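Local coordinates for protein aminotransferase class I and II (Streptococcus suis 89/1591, PDB 3OP7) that uses covalently bound pyridoxal phosphate, probably to transfer amino groups between amino acids and keto acids, at residues Ile280-Trp291 with Phe350-Leu361. Residues are numbered along the deposited sequence; the frame is centred on the assembly and turned at random. Where two conformers were deposited one is given.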
loop_
_atom_site.group_PDB
_atom_site.type_symbol
_atom_site.label_atom_id
_atom_site.label_comp_id
_atom_site.label_asym_id
_atom_site.label_seq_id
_atom_site.Cartn_x
_atom_site.Cartn_y
_atom_site.Cartn_z
ATOM N N ILE A 280 -26.008 -4.959 -14.343
ATOM C CA ILE A 280 -25.216 -6.175 -14.303
ATOM C C ILE A 280 -25.562 -7.017 -13.085
ATOM O O ILE A 280 -25.869 -8.204 -13.205
ATOM C CB ILE A 280 -23.714 -5.843 -14.201
ATOM C CG1 ILE A 280 -23.253 -5.135 -15.485
ATOM C CG2 ILE A 280 -22.912 -7.135 -13.908
ATOM C CD1 ILE A 280 -21.917 -4.406 -15.348
ATOM N N LEU A 281 -25.548 -6.392 -11.913
ATOM C CA LEU A 281 -25.995 -7.082 -10.677
ATOM C C LEU A 281 -27.382 -7.720 -10.754
ATOM O O LEU A 281 -27.539 -8.916 -10.433
ATOM C CB LEU A 281 -25.965 -6.117 -9.490
ATOM C CG LEU A 281 -24.611 -5.797 -8.937
ATOM C CD1 LEU A 281 -24.779 -4.633 -7.968
ATOM C CD2 LEU A 281 -24.087 -7.047 -8.230
ATOM N N GLU A 282 -28.403 -6.967 -11.156
ATOM C CA GLU A 282 -29.767 -7.495 -11.173
ATOM C C GLU A 282 -29.953 -8.609 -12.206
ATOM O O GLU A 282 -30.510 -9.640 -11.908
ATOM C CB GLU A 282 -30.788 -6.374 -11.430
ATOM C CG GLU A 282 -30.750 -5.282 -10.355
ATOM C CD GLU A 282 -31.784 -4.181 -10.576
ATOM O OE1 GLU A 282 -32.334 -4.098 -11.684
ATOM O OE2 GLU A 282 -32.038 -3.397 -9.637
ATOM N N GLU A 283 -29.429 -8.414 -13.405
ATOM C CA GLU A 283 -29.543 -9.444 -14.439
ATOM C C GLU A 283 -28.783 -10.731 -14.091
ATOM O O GLU A 283 -29.289 -11.838 -14.332
ATOM C CB GLU A 283 -29.064 -8.881 -15.781
ATOM C CG GLU A 283 -30.009 -7.811 -16.298
ATOM C CD GLU A 283 -29.560 -7.178 -17.606
ATOM O OE1 GLU A 283 -28.820 -7.839 -18.382
ATOM O OE2 GLU A 283 -29.966 -6.015 -17.857
ATOM N N ASN A 284 -27.566 -10.595 -13.542
ATOM C CA ASN A 284 -26.774 -11.769 -13.181
ATOM C C ASN A 284 -27.293 -12.430 -11.913
ATOM O O ASN A 284 -27.367 -13.674 -11.831
ATOM C CB ASN A 284 -25.295 -11.427 -13.075
ATOM C CG ASN A 284 -24.695 -11.148 -14.397
ATOM O OD1 ASN A 284 -25.412 -10.871 -15.353
ATOM N ND2 ASN A 284 -23.365 -11.248 -14.495
ATOM N N LEU A 285 -27.780 -11.628 -10.970
ATOM C CA LEU A 285 -28.400 -12.205 -9.781
ATOM C C LEU A 285 -29.656 -12.993 -10.157
ATOM O O LEU A 285 -29.906 -14.066 -9.580
ATOM C CB LEU A 285 -28.691 -11.148 -8.722
ATOM C CG LEU A 285 -29.114 -11.645 -7.337
ATOM C CD1 LEU A 285 -28.276 -12.820 -6.825
ATOM C CD2 LEU A 285 -29.093 -10.508 -6.382
ATOM N N ALA A 286 -30.458 -12.493 -11.104
ATOM C CA ALA A 286 -31.665 -13.245 -11.525
ATOM C C ALA A 286 -31.299 -14.607 -12.131
ATOM O O ALA A 286 -31.996 -15.584 -11.940
ATOM C CB ALA A 286 -32.546 -12.436 -12.500
ATOM N N ILE A 287 -30.181 -14.657 -12.841
ATOM C CA ILE A 287 -29.675 -15.900 -13.426
ATOM C C ILE A 287 -29.242 -16.876 -12.321
ATOM O O ILE A 287 -29.600 -18.077 -12.357
ATOM C CB ILE A 287 -28.512 -15.598 -14.394
ATOM C CG1 ILE A 287 -29.052 -14.947 -15.666
ATOM C CG2 ILE A 287 -27.736 -16.856 -14.759
ATOM C CD1 ILE A 287 -27.951 -14.390 -16.534
ATOM N N LEU A 288 -28.489 -16.356 -11.348
ATOM C CA LEU A 288 -28.064 -17.119 -10.182
ATOM C C LEU A 288 -29.257 -17.652 -9.385
ATOM O O LEU A 288 -29.267 -18.848 -9.024
ATOM C CB LEU A 288 -27.170 -16.272 -9.269
ATOM C CG LEU A 288 -26.520 -16.988 -8.085
ATOM C CD1 LEU A 288 -25.644 -18.157 -8.571
ATOM C CD2 LEU A 288 -25.737 -15.951 -7.275
ATOM N N ASP A 289 -30.247 -16.787 -9.125
ATOM C CA ASP A 289 -31.477 -17.187 -8.390
ATOM C C ASP A 289 -32.216 -18.331 -9.027
ATOM O O ASP A 289 -32.604 -19.267 -8.335
ATOM C CB ASP A 289 -32.446 -16.006 -8.212
ATOM C CG ASP A 289 -32.000 -15.026 -7.099
ATOM O OD1 ASP A 289 -31.350 -15.459 -6.113
ATOM O OD2 ASP A 289 -32.295 -13.815 -7.227
ATOM N N GLN A 290 -32.436 -18.219 -10.337
ATOM C CA GLN A 290 -33.100 -19.268 -11.138
ATOM C C GLN A 290 -32.333 -20.594 -11.027
ATOM O O GLN A 290 -32.925 -21.657 -10.771
ATOM C CB GLN A 290 -33.166 -18.798 -12.604
ATOM C CG GLN A 290 -34.021 -19.677 -13.555
ATOM C CD GLN A 290 -33.853 -19.275 -15.021
ATOM O OE1 GLN A 290 -32.852 -18.638 -15.409
ATOM N NE2 GLN A 290 -34.814 -19.646 -15.842
ATOM N N TRP A 291 -31.018 -20.520 -11.226
ATOM C CA TRP A 291 -30.123 -21.678 -11.103
ATOM C C TRP A 291 -30.166 -22.340 -9.708
ATOM O O TRP A 291 -30.297 -23.562 -9.585
ATOM C CB TRP A 291 -28.697 -21.259 -11.439
ATOM C CG TRP A 291 -27.785 -22.412 -11.543
ATOM C CD1 TRP A 291 -27.658 -23.262 -12.603
ATOM C CD2 TRP A 291 -26.906 -22.890 -10.529
ATOM N NE1 TRP A 291 -26.715 -24.220 -12.322
ATOM C CE2 TRP A 291 -26.248 -24.023 -11.050
ATOM C CE3 TRP A 291 -26.590 -22.452 -9.244
ATOM C CZ2 TRP A 291 -25.289 -24.733 -10.321
ATOM C CZ3 TRP A 291 -25.624 -23.147 -8.516
ATOM C CH2 TRP A 291 -24.996 -24.287 -9.061
ATOM N N PHE A 350 -20.743 -13.473 -8.963
ATOM C CA PHE A 350 -21.623 -13.603 -10.117
ATOM C C PHE A 350 -21.714 -12.382 -11.041
ATOM O O PHE A 350 -22.430 -12.452 -12.050
ATOM C CB PHE A 350 -23.041 -13.976 -9.656
ATOM C CG PHE A 350 -23.692 -12.929 -8.802
ATOM C CD1 PHE A 350 -23.527 -12.930 -7.415
ATOM C CD2 PHE A 350 -24.432 -11.909 -9.375
ATOM C CE1 PHE A 350 -24.108 -11.911 -6.615
ATOM C CE2 PHE A 350 -25.011 -10.910 -8.586
ATOM C CZ PHE A 350 -24.866 -10.926 -7.203
ATOM N N ALA A 351 -21.037 -11.279 -10.704
ATOM C CA ALA A 351 -21.142 -10.037 -11.477
ATOM C C ALA A 351 -20.008 -9.925 -12.493
ATOM O O ALA A 351 -19.502 -8.830 -12.827
ATOM C CB ALA A 351 -21.172 -8.833 -10.536
ATOM N N CYS A 352 -19.598 -11.085 -12.980
ATOM C CA CYS A 352 -18.676 -11.207 -14.096
ATOM C C CYS A 352 -19.483 -11.177 -15.405
ATOM O O CYS A 352 -20.709 -10.965 -15.382
ATOM C CB CYS A 352 -17.920 -12.541 -13.975
ATOM S SG CYS A 352 -18.995 -14.011 -13.976
ATOM N N GLU A 353 -18.793 -11.402 -16.530
ATOM C CA GLU A 353 -19.449 -11.473 -17.830
ATOM C C GLU A 353 -20.533 -12.540 -17.760
ATOM O O GLU A 353 -20.313 -13.682 -17.316
ATOM C CB GLU A 353 -18.437 -11.751 -18.954
ATOM N N GLN A 354 -21.726 -12.149 -18.175
ATOM C CA GLN A 354 -22.883 -12.993 -18.035
ATOM C C GLN A 354 -22.690 -14.358 -18.689
ATOM O O GLN A 354 -23.230 -15.364 -18.198
ATOM C CB GLN A 354 -24.113 -12.297 -18.624
ATOM C CG GLN A 354 -25.397 -12.944 -18.243
ATOM C CD GLN A 354 -26.623 -12.165 -18.717
ATOM O OE1 GLN A 354 -27.217 -12.507 -19.733
ATOM N NE2 GLN A 354 -27.006 -11.128 -17.977
ATOM N N GLU A 355 -21.952 -14.407 -19.800
ATOM C CA GLU A 355 -21.702 -15.639 -20.559
ATOM C C GLU A 355 -20.883 -16.646 -19.760
ATOM O O GLU A 355 -21.101 -17.876 -19.830
ATOM C CB GLU A 355 -20.919 -15.310 -21.848
ATOM C CG GLU A 355 -21.717 -14.535 -22.906
ATOM C CD GLU A 355 -21.400 -13.044 -22.906
ATOM O OE1 GLU A 355 -21.252 -12.453 -21.816
ATOM O OE2 GLU A 355 -21.306 -12.469 -24.014
ATOM N N THR A 356 -19.893 -16.092 -19.052
ATOM C CA THR A 356 -18.968 -16.871 -18.223
ATOM C C THR A 356 -19.727 -17.421 -17.002
ATOM O O THR A 356 -19.543 -18.598 -16.664
ATOM C CB THR A 356 -17.701 -16.081 -17.828
ATOM O OG1 THR A 356 -16.909 -15.818 -19.001
ATOM C CG2 THR A 356 -16.847 -16.862 -16.825
ATOM N N LEU A 357 -20.618 -16.604 -16.414
ATOM C CA LEU A 357 -21.510 -17.052 -15.331
ATOM C C LEU A 357 -22.313 -18.226 -15.798
ATOM O O LEU A 357 -22.327 -19.268 -15.129
ATOM C CB LEU A 357 -22.463 -15.954 -14.815
ATOM C CG LEU A 357 -23.432 -16.360 -13.676
ATOM C CD1 LEU A 357 -22.651 -16.841 -12.422
ATOM C CD2 LEU A 357 -24.442 -15.241 -13.283
ATOM N N ILE A 358 -23.001 -18.066 -16.932
ATOM C CA ILE A 358 -23.913 -19.111 -17.414
ATOM C C ILE A 358 -23.185 -20.424 -17.641
ATOM O O ILE A 358 -23.662 -21.481 -17.235
ATOM C CB ILE A 358 -24.686 -18.678 -18.683
ATOM C CG1 ILE A 358 -25.719 -17.600 -18.303
ATOM C CG2 ILE A 358 -25.426 -19.876 -19.306
ATOM C CD1 ILE A 358 -26.407 -16.919 -19.500
ATOM N N LYS A 359 -22.027 -20.358 -18.280
ATOM C CA LYS A 359 -21.265 -21.568 -18.582
ATOM C C LYS A 359 -20.709 -22.186 -17.284
ATOM O O LYS A 359 -20.775 -23.407 -17.089
ATOM C CB LYS A 359 -20.140 -21.262 -19.600
ATOM C CG LYS A 359 -19.281 -22.481 -20.025
ATOM C CD LYS A 359 -20.079 -23.734 -20.445
ATOM C CE LYS A 359 -20.924 -23.504 -21.685
ATOM N NZ LYS A 359 -21.551 -24.747 -22.224
ATOM N N GLY A 360 -20.205 -21.338 -16.396
ATOM C CA GLY A 360 -19.715 -21.778 -15.089
ATOM C C GLY A 360 -20.779 -22.557 -14.342
ATOM O O GLY A 360 -20.514 -23.662 -13.842
ATOM N N LEU A 361 -21.995 -22.001 -14.309
ATOM C CA LEU A 361 -23.127 -22.635 -13.619
ATOM C C LEU A 361 -23.553 -23.945 -14.293
ATOM O O LEU A 361 -23.774 -24.965 -13.636
ATOM C CB LEU A 361 -24.320 -21.665 -13.531
ATOM C CG LEU A 361 -24.124 -20.419 -12.646
ATOM C CD1 LEU A 361 -25.400 -19.603 -12.556
ATOM C CD2 LEU A 361 -23.593 -20.741 -11.244
#
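Asn284 points its amide at Phe350 and Cys352, in the turn that leads into helix 354-368, joining two nearly parallel helices of the smaller C-terminal domain of a fold-type I PLP enzyme, their segment axes 10.6 Å apart at closest approach. Its ND2 gives a good bond to Phe350 O (2.9 Å), which lies close to the plane of the Asn284 amide, and a weak, bent one to Cys352 O. At the oxygen end of the same amide, Gln354 NE2 donates to Asn284 OD1 over 3.1 Å, almost straight and nearly in line with the C=O bond, although the two amide planes are turned 60° apart. Partners at both ends thus define which end of the buried Asn284 amide is nitrogen and which oxygen.

Phe350 pushes its ring against the long helix 270-294: with CG lying between backbone N and carbonyl carbon (chi1 63°), the ring edge meets Asn284 CB and Leu281 O, while Leu285 CD1 sits over one face, 4.3 Å from the ring centroid. Leu288 CD2 approaches CD1 of the same ring obliquely. One turn on from Asn284, Ile287 is a knob among Gln354, Leu357, Ile358 and Leu361, its CD1 pressed to 3.4 Å from Gln354 CD. Strand 298-300 packs on this helix through Tyr300, against Leu285 and Leu288, and Val298, against Trp291. The indole lies across Leu361, whose CB stands 3.8 Å from the centroid of the five-membered ring of Trp291, only 11° off its normal.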